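Long-range contacts in PTS system, IIA component (Streptococcus pneumoniae serotype 4, PDB 5T3U), which probably relays a phosphoryl group to its IIB partner in a sugar phosphotransferase system associated with fucose utilization: residues A14-F19 with T75-G80; S21-T26 with F102-L107. All blocks are in the same frame, centred on the assembly; numbering follows the deposited sequence.

Contact 1 of 2, residues A14-F19 with T75-G80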
loop_
_atom_site.group_PDB
_atom_site.type_symbol
_atom_site.label_atom_id
_atom_site.label_comp_id
_atom_site.label_asym_id
_atom_site.label_seq_id
_atom_site.Cartn_x
_atom_site.Cartn_y
_atom_site.Cartn_z
ATOM N N ALA A 14 2.200 6.326 8.103
ATOM C CA ALA A 14 3.507 5.958 8.661
ATOM C C ALA A 14 3.916 4.538 8.300
ATOM O O ALA A 14 3.092 3.659 8.294
ATOM C CB ALA A 14 3.489 6.116 10.175
ATOM N N SER A 15 5.202 4.307 8.025
ATOM C CA SER A 15 5.653 2.964 7.698
ATOM C C SER A 15 7.146 2.822 7.962
ATOM O O SER A 15 7.865 3.821 8.080
ATOM C CB SER A 15 5.402 2.705 6.200
ATOM O OG SER A 15 6.241 3.546 5.432
ATOM N N HIS A 16 7.639 1.592 8.011
ATOM C CA HIS A 16 9.074 1.383 7.712
ATOM C C HIS A 16 9.319 1.814 6.253
ATOM O O HIS A 16 8.442 1.652 5.403
ATOM C CB HIS A 16 9.425 -0.086 7.832
ATOM C CG HIS A 16 9.305 -0.628 9.221
ATOM N ND1 HIS A 16 8.113 -1.095 9.735
ATOM C CD2 HIS A 16 10.238 -0.845 10.177
ATOM C CE1 HIS A 16 8.315 -1.565 10.953
ATOM N NE2 HIS A 16 9.589 -1.398 11.256
ATOM N N GLY A 17 10.480 2.410 5.983
ATOM C CA GLY A 17 10.827 2.804 4.625
ATOM C C GLY A 17 9.895 3.773 3.931
ATOM O O GLY A 17 9.162 4.525 4.575
ATOM N N ASN A 18 9.947 3.733 2.594
ATOM C CA ASN A 18 9.335 4.688 1.704
ATOM C C ASN A 18 7.865 4.376 1.339
ATOM O O ASN A 18 7.270 5.095 0.542
ATOM C CB ASN A 18 10.182 4.779 0.416
ATOM C CG ASN A 18 11.565 5.405 0.646
ATOM O OD1 ASN A 18 11.802 6.103 1.637
ATOM N ND2 ASN A 18 12.475 5.164 -0.279
ATOM N N PHE A 19 7.283 3.316 1.896
ATOM C CA PHE A 19 5.865 2.981 1.600
ATOM C C PHE A 19 4.903 4.163 1.779
ATOM O O PHE A 19 4.092 4.455 0.870
ATOM C CB PHE A 19 5.384 1.806 2.458
ATOM C CG PHE A 19 4.021 1.259 2.074
ATOM C CD1 PHE A 19 3.783 0.761 0.796
ATOM C CD2 PHE A 19 2.991 1.201 3.013
ATOM C CE1 PHE A 19 2.566 0.217 0.465
ATOM C CE2 PHE A 19 1.767 0.679 2.682
ATOM C CZ PHE A 19 1.551 0.188 1.374
ATOM N N THR A 75 -0.899 2.799 9.239
ATOM C CA THR A 75 0.404 2.144 9.344
ATOM C C THR A 75 0.493 0.941 8.382
ATOM O O THR A 75 -0.524 0.380 7.962
ATOM C CB THR A 75 0.697 1.674 10.772
ATOM O OG1 THR A 75 -0.239 0.653 11.100
ATOM C CG2 THR A 75 0.603 2.873 11.799
ATOM N N ASP A 76 1.724 0.572 8.048
ATOM C CA ASP A 76 1.965 -0.396 6.989
ATOM C C ASP A 76 1.530 -1.814 7.336
ATOM O O ASP A 76 0.922 -2.483 6.509
ATOM C CB ASP A 76 3.423 -0.337 6.473
ATOM C CG ASP A 76 4.484 -0.356 7.595
ATOM O OD1 ASP A 76 4.142 -0.249 8.802
ATOM O OD2 ASP A 76 5.693 -0.436 7.234
ATOM N N LEU A 77 1.820 -2.255 8.561
ATOM C CA LEU A 77 1.407 -3.574 8.992
ATOM C C LEU A 77 1.388 -3.718 10.535
ATOM O O LEU A 77 2.113 -3.011 11.246
ATOM C CB LEU A 77 2.304 -4.634 8.331
ATOM C CG LEU A 77 3.690 -4.939 8.878
ATOM C CD1 LEU A 77 4.371 -6.009 8.001
ATOM C CD2 LEU A 77 4.600 -3.713 9.003
ATOM N N ILE A 78 0.560 -4.632 11.034
ATOM C CA ILE A 78 0.530 -4.966 12.450
ATOM C C ILE A 78 1.911 -5.475 12.951
ATOM O O ILE A 78 2.615 -6.202 12.259
ATOM C CB ILE A 78 -0.625 -5.970 12.772
ATOM C CG1 ILE A 78 -0.956 -6.010 14.285
ATOM C CG2 ILE A 78 -0.315 -7.385 12.241
ATOM C CD1 ILE A 78 -1.732 -4.791 14.813
ATOM N N GLY A 79 2.322 -5.074 14.146
ATOM C CA GLY A 79 3.586 -5.602 14.687
ATOM C C GLY A 79 4.800 -4.928 14.068
ATOM O O GLY A 79 5.914 -5.253 14.415
ATOM N N GLY A 80 4.597 -4.006 13.136
ATOM C CA GLY A 80 5.669 -3.090 12.721
ATOM C C GLY A 80 5.895 -2.007 13.788
ATOM O O GLY A 80 5.034 -1.803 14.648
#
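Ala14 and Thr75 lie side by side, their CA atoms 5.0 Å apart. Ala14 O faces Thr75 CA at 3.3 Å in a CA-H...O contact, and Asp76 N reaches the same oxygen in a weak hydrogen bond of 3.4 Å. Past Thr75 the second segment is loop, whereas the first stays in strand to His16, and Asp76 sends its side chain back across the gap. Its CB points toward segment 14-19, and CG sits between the backbone N and the carbonyl carbon (chi1 49°), beside Ser15. His16 N donates to Asp76 OD2 at 2.9 Å, coming from above the carboxylate plane with a bent N-H...O angle of 136°. The remaining oxygen, OD1, takes a weak bond from Leu77 N, so backbone amides of both segments hold the group. The C-terminal ends of the strands in a parallel alpha/beta fold commonly carry the active site, and His16 beside Asp76 here is consistent with the phosphorylated histidine and its aspartate in mannose-family IIA proteins. The imidazole meets OD2 edge-on, ND1 lying 3.5 Å from Asp76 OD2 and the two planes 29° apart. Elsewhere on the ring edge, CE1 comes within 3.5 Å of Gly80 CA, at the N-cap of helix 81-90. Behind the carboxylate, Asp76 CB packs on Phe19 CD2 at 3.8 Å. Ser15 OG donates to His16 O at 2.9 Å and also bonds Ala20 N, bracing the turn. From the second subunit, Phe30 meets the His16 ring edge-to-face.

Contact 2 of 2, residues S21-T26 with F102-L107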
loop_
_atom_site.group_PDB
_atom_site.type_symbol
_atom_site.label_atom_id
_atom_site.label_comp_id
_atom_site.label_asym_id
_atom_site.label_seq_id
_atom_site.Cartn_x
_atom_site.Cartn_y
_atom_site.Cartn_z
ATOM N N SER A 21 5.492 7.667 2.158
ATOM C CA SER A 21 5.600 8.828 1.273
ATOM C C SER A 21 5.184 8.475 -0.178
ATOM O O SER A 21 4.554 9.278 -0.878
ATOM C CB SER A 21 7.018 9.432 1.303
ATOM O OG SER A 21 7.963 8.435 1.019
ATOM N N GLY A 22 5.533 7.281 -0.619
ATOM C CA GLY A 22 5.142 6.841 -1.955
ATOM C C GLY A 22 3.637 6.702 -2.088
ATOM O O GLY A 22 3.070 7.073 -3.122
ATOM N N ALA A 23 2.985 6.178 -1.056
ATOM C CA ALA A 23 1.511 6.148 -1.037
ATOM C C ALA A 23 0.875 7.541 -1.123
ATOM O O ALA A 23 -0.078 7.743 -1.870
ATOM C CB ALA A 23 0.987 5.390 0.175
ATOM N N LEU A 24 1.420 8.516 -0.413
ATOM C CA LEU A 24 0.838 9.864 -0.488
ATOM C C LEU A 24 1.000 10.459 -1.863
ATOM O O LEU A 24 0.063 11.018 -2.382
ATOM C CB LEU A 24 1.441 10.832 0.536
ATOM C CG LEU A 24 0.801 12.241 0.543
ATOM C CD1 LEU A 24 -0.771 12.248 0.706
ATOM C CD2 LEU A 24 1.450 13.110 1.637
ATOM N N MET A 25 2.209 10.377 -2.412
ATOM C CA MET A 25 2.535 10.873 -3.756
ATOM C C MET A 25 1.521 10.322 -4.762
ATOM O O MET A 25 0.902 11.078 -5.511
ATOM C CB MET A 25 3.958 10.417 -4.134
ATOM C CG MET A 25 4.457 10.910 -5.440
ATOM S SD MET A 25 3.901 9.921 -6.884
ATOM C CE MET A 25 4.898 10.798 -8.116
ATOM N N THR A 26 1.307 9.010 -4.717
ATOM C CA THR A 26 0.351 8.349 -5.610
ATOM C C THR A 26 -1.075 8.810 -5.340
ATOM O O THR A 26 -1.827 9.083 -6.279
ATOM C CB THR A 26 0.459 6.843 -5.467
ATOM O OG1 THR A 26 1.743 6.439 -5.952
ATOM C CG2 THR A 26 -0.634 6.114 -6.249
ATOM N N PHE A 102 -2.803 -0.573 5.404
ATOM C CA PHE A 102 -3.471 0.303 4.438
ATOM C C PHE A 102 -3.058 0.080 2.980
ATOM O O PHE A 102 -1.932 -0.361 2.692
ATOM C CB PHE A 102 -3.287 1.797 4.803
ATOM C CG PHE A 102 -1.936 2.381 4.436
ATOM C CD1 PHE A 102 -0.884 2.380 5.352
ATOM C CD2 PHE A 102 -1.735 2.982 3.201
ATOM C CE1 PHE A 102 0.382 2.939 5.016
ATOM C CE2 PHE A 102 -0.492 3.527 2.855
ATOM C CZ PHE A 102 0.569 3.513 3.773
ATOM N N ASN A 103 -3.955 0.453 2.076
ATOM C CA ASN A 103 -3.702 0.392 0.647
ATOM C C ASN A 103 -4.059 1.749 0.016
ATOM O O ASN A 103 -4.456 2.677 0.717
ATOM C CB ASN A 103 -4.460 -0.796 0.005
ATOM C CG ASN A 103 -5.949 -0.745 0.252
ATOM O OD1 ASN A 103 -6.458 0.246 0.795
ATOM N ND2 ASN A 103 -6.671 -1.809 -0.148
ATOM N N ILE A 104 -3.862 1.893 -1.290
ATOM C CA ILE A 104 -4.147 3.178 -1.937
ATOM C C ILE A 104 -5.643 3.522 -1.823
ATOM O O ILE A 104 -5.984 4.636 -1.477
ATOM C CB ILE A 104 -3.576 3.224 -3.383
ATOM C CG1 ILE A 104 -2.106 3.606 -3.323
ATOM C CG2 ILE A 104 -4.370 4.196 -4.342
ATOM C CD1 ILE A 104 -1.819 5.032 -2.871
ATOM N N PRO A 105 -6.546 2.547 -2.047
ATOM C CA PRO A 105 -7.981 2.887 -1.902
ATOM C C PRO A 105 -8.392 3.493 -0.545
ATOM O O PRO A 105 -9.192 4.440 -0.530
ATOM C CB PRO A 105 -8.668 1.540 -2.108
ATOM C CG PRO A 105 -7.749 0.823 -3.095
ATOM C CD PRO A 105 -6.372 1.177 -2.587
ATOM N N LEU A 106 -7.879 2.955 0.570
ATOM C CA LEU A 106 -8.100 3.566 1.886
ATOM C C LEU A 106 -7.579 5.004 1.953
ATOM O O LEU A 106 -8.317 5.929 2.352
ATOM C CB LEU A 106 -7.446 2.730 2.999
ATOM C CG LEU A 106 -7.737 3.184 4.470
ATOM C CD1 LEU A 106 -9.215 3.304 4.807
ATOM C CD2 LEU A 106 -7.076 2.211 5.442
ATOM N N LEU A 107 -6.314 5.206 1.558
ATOM C CA LEU A 107 -5.695 6.534 1.660
ATOM C C LEU A 107 -6.463 7.552 0.816
ATOM O O LEU A 107 -6.850 8.607 1.313
ATOM C CB LEU A 107 -4.188 6.510 1.309
ATOM C CG LEU A 107 -3.479 7.888 1.408
ATOM C CD1 LEU A 107 -3.710 8.595 2.785
ATOM C CD2 LEU A 107 -1.967 7.783 1.078
#
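Ala23 is the small side chain on which three larger ones converge from segment 102-107. Its CB lies at the edge of the Phe102 ring, near the ring plane, 3.6 Å from Phe102 CE2. The same methyl touches Leu107 CD2 at 3.9 Å. One turn further on, Thr26 CG2 meets Ile104 CD1 at 3.7 Å, the two side chains crossing at about a right angle; CG2 is anti to the backbone N of Thr26, leaving OG1 beside that nitrogen (chi1 -66°). Contacts between methyls and backbone form a second group: Ala23 O is approached by Ile104 CD1 at 3.4 Å and by Leu107 CD2 at 3.5 Å, so both tips pack against the same carbonyl oxygen. Helices 19-31 and 104-112 lie on the same face of the parallel sheet, as expected of a layered alpha/beta fold: Leu107 also rests on Ile11, Val13 and Leu74, while Leu24 reaches Val39 and Thr41 on the outer strand. Polar bonds sit around this apolar junction. Asn103 is the N-cap of helix 104-112, its OD1 accepting from Leu106 N at 3.1 Å in a nearly straight bond, with an N-H...O angle of 166°. Its ND2 bonds Ala127 O and, across the dimer interface, Gly101 O of the second subunit. Thr26 OG1 is likewise engaged by the second subunit, bonding His16 O and Phe19 N there.

Overall arrangement
From the N terminus, strand 7-16 ends in 14-19 and the chain turns directly into helix 19-31, which carries 21-26, so both contacts open within a few residues of each other. Contact 1 closes first, when the chain comes back through strand 68-75 to 75-80; contact 2 closes after helix 81-90 and strand 96-100, at 102-107. Their loops therefore cross. Contact 1 joins strand 7-16 and the turn after it to the loop between strand 68-75 and helix 81-90; contact 2 joins helix 19-31 to the start of helix 104-112 and the residue leading into it, over one face of the sheet. The two meet where Phe19 CE2 touches Phe102 CZ at 3.3 Å. Both border the second subunit.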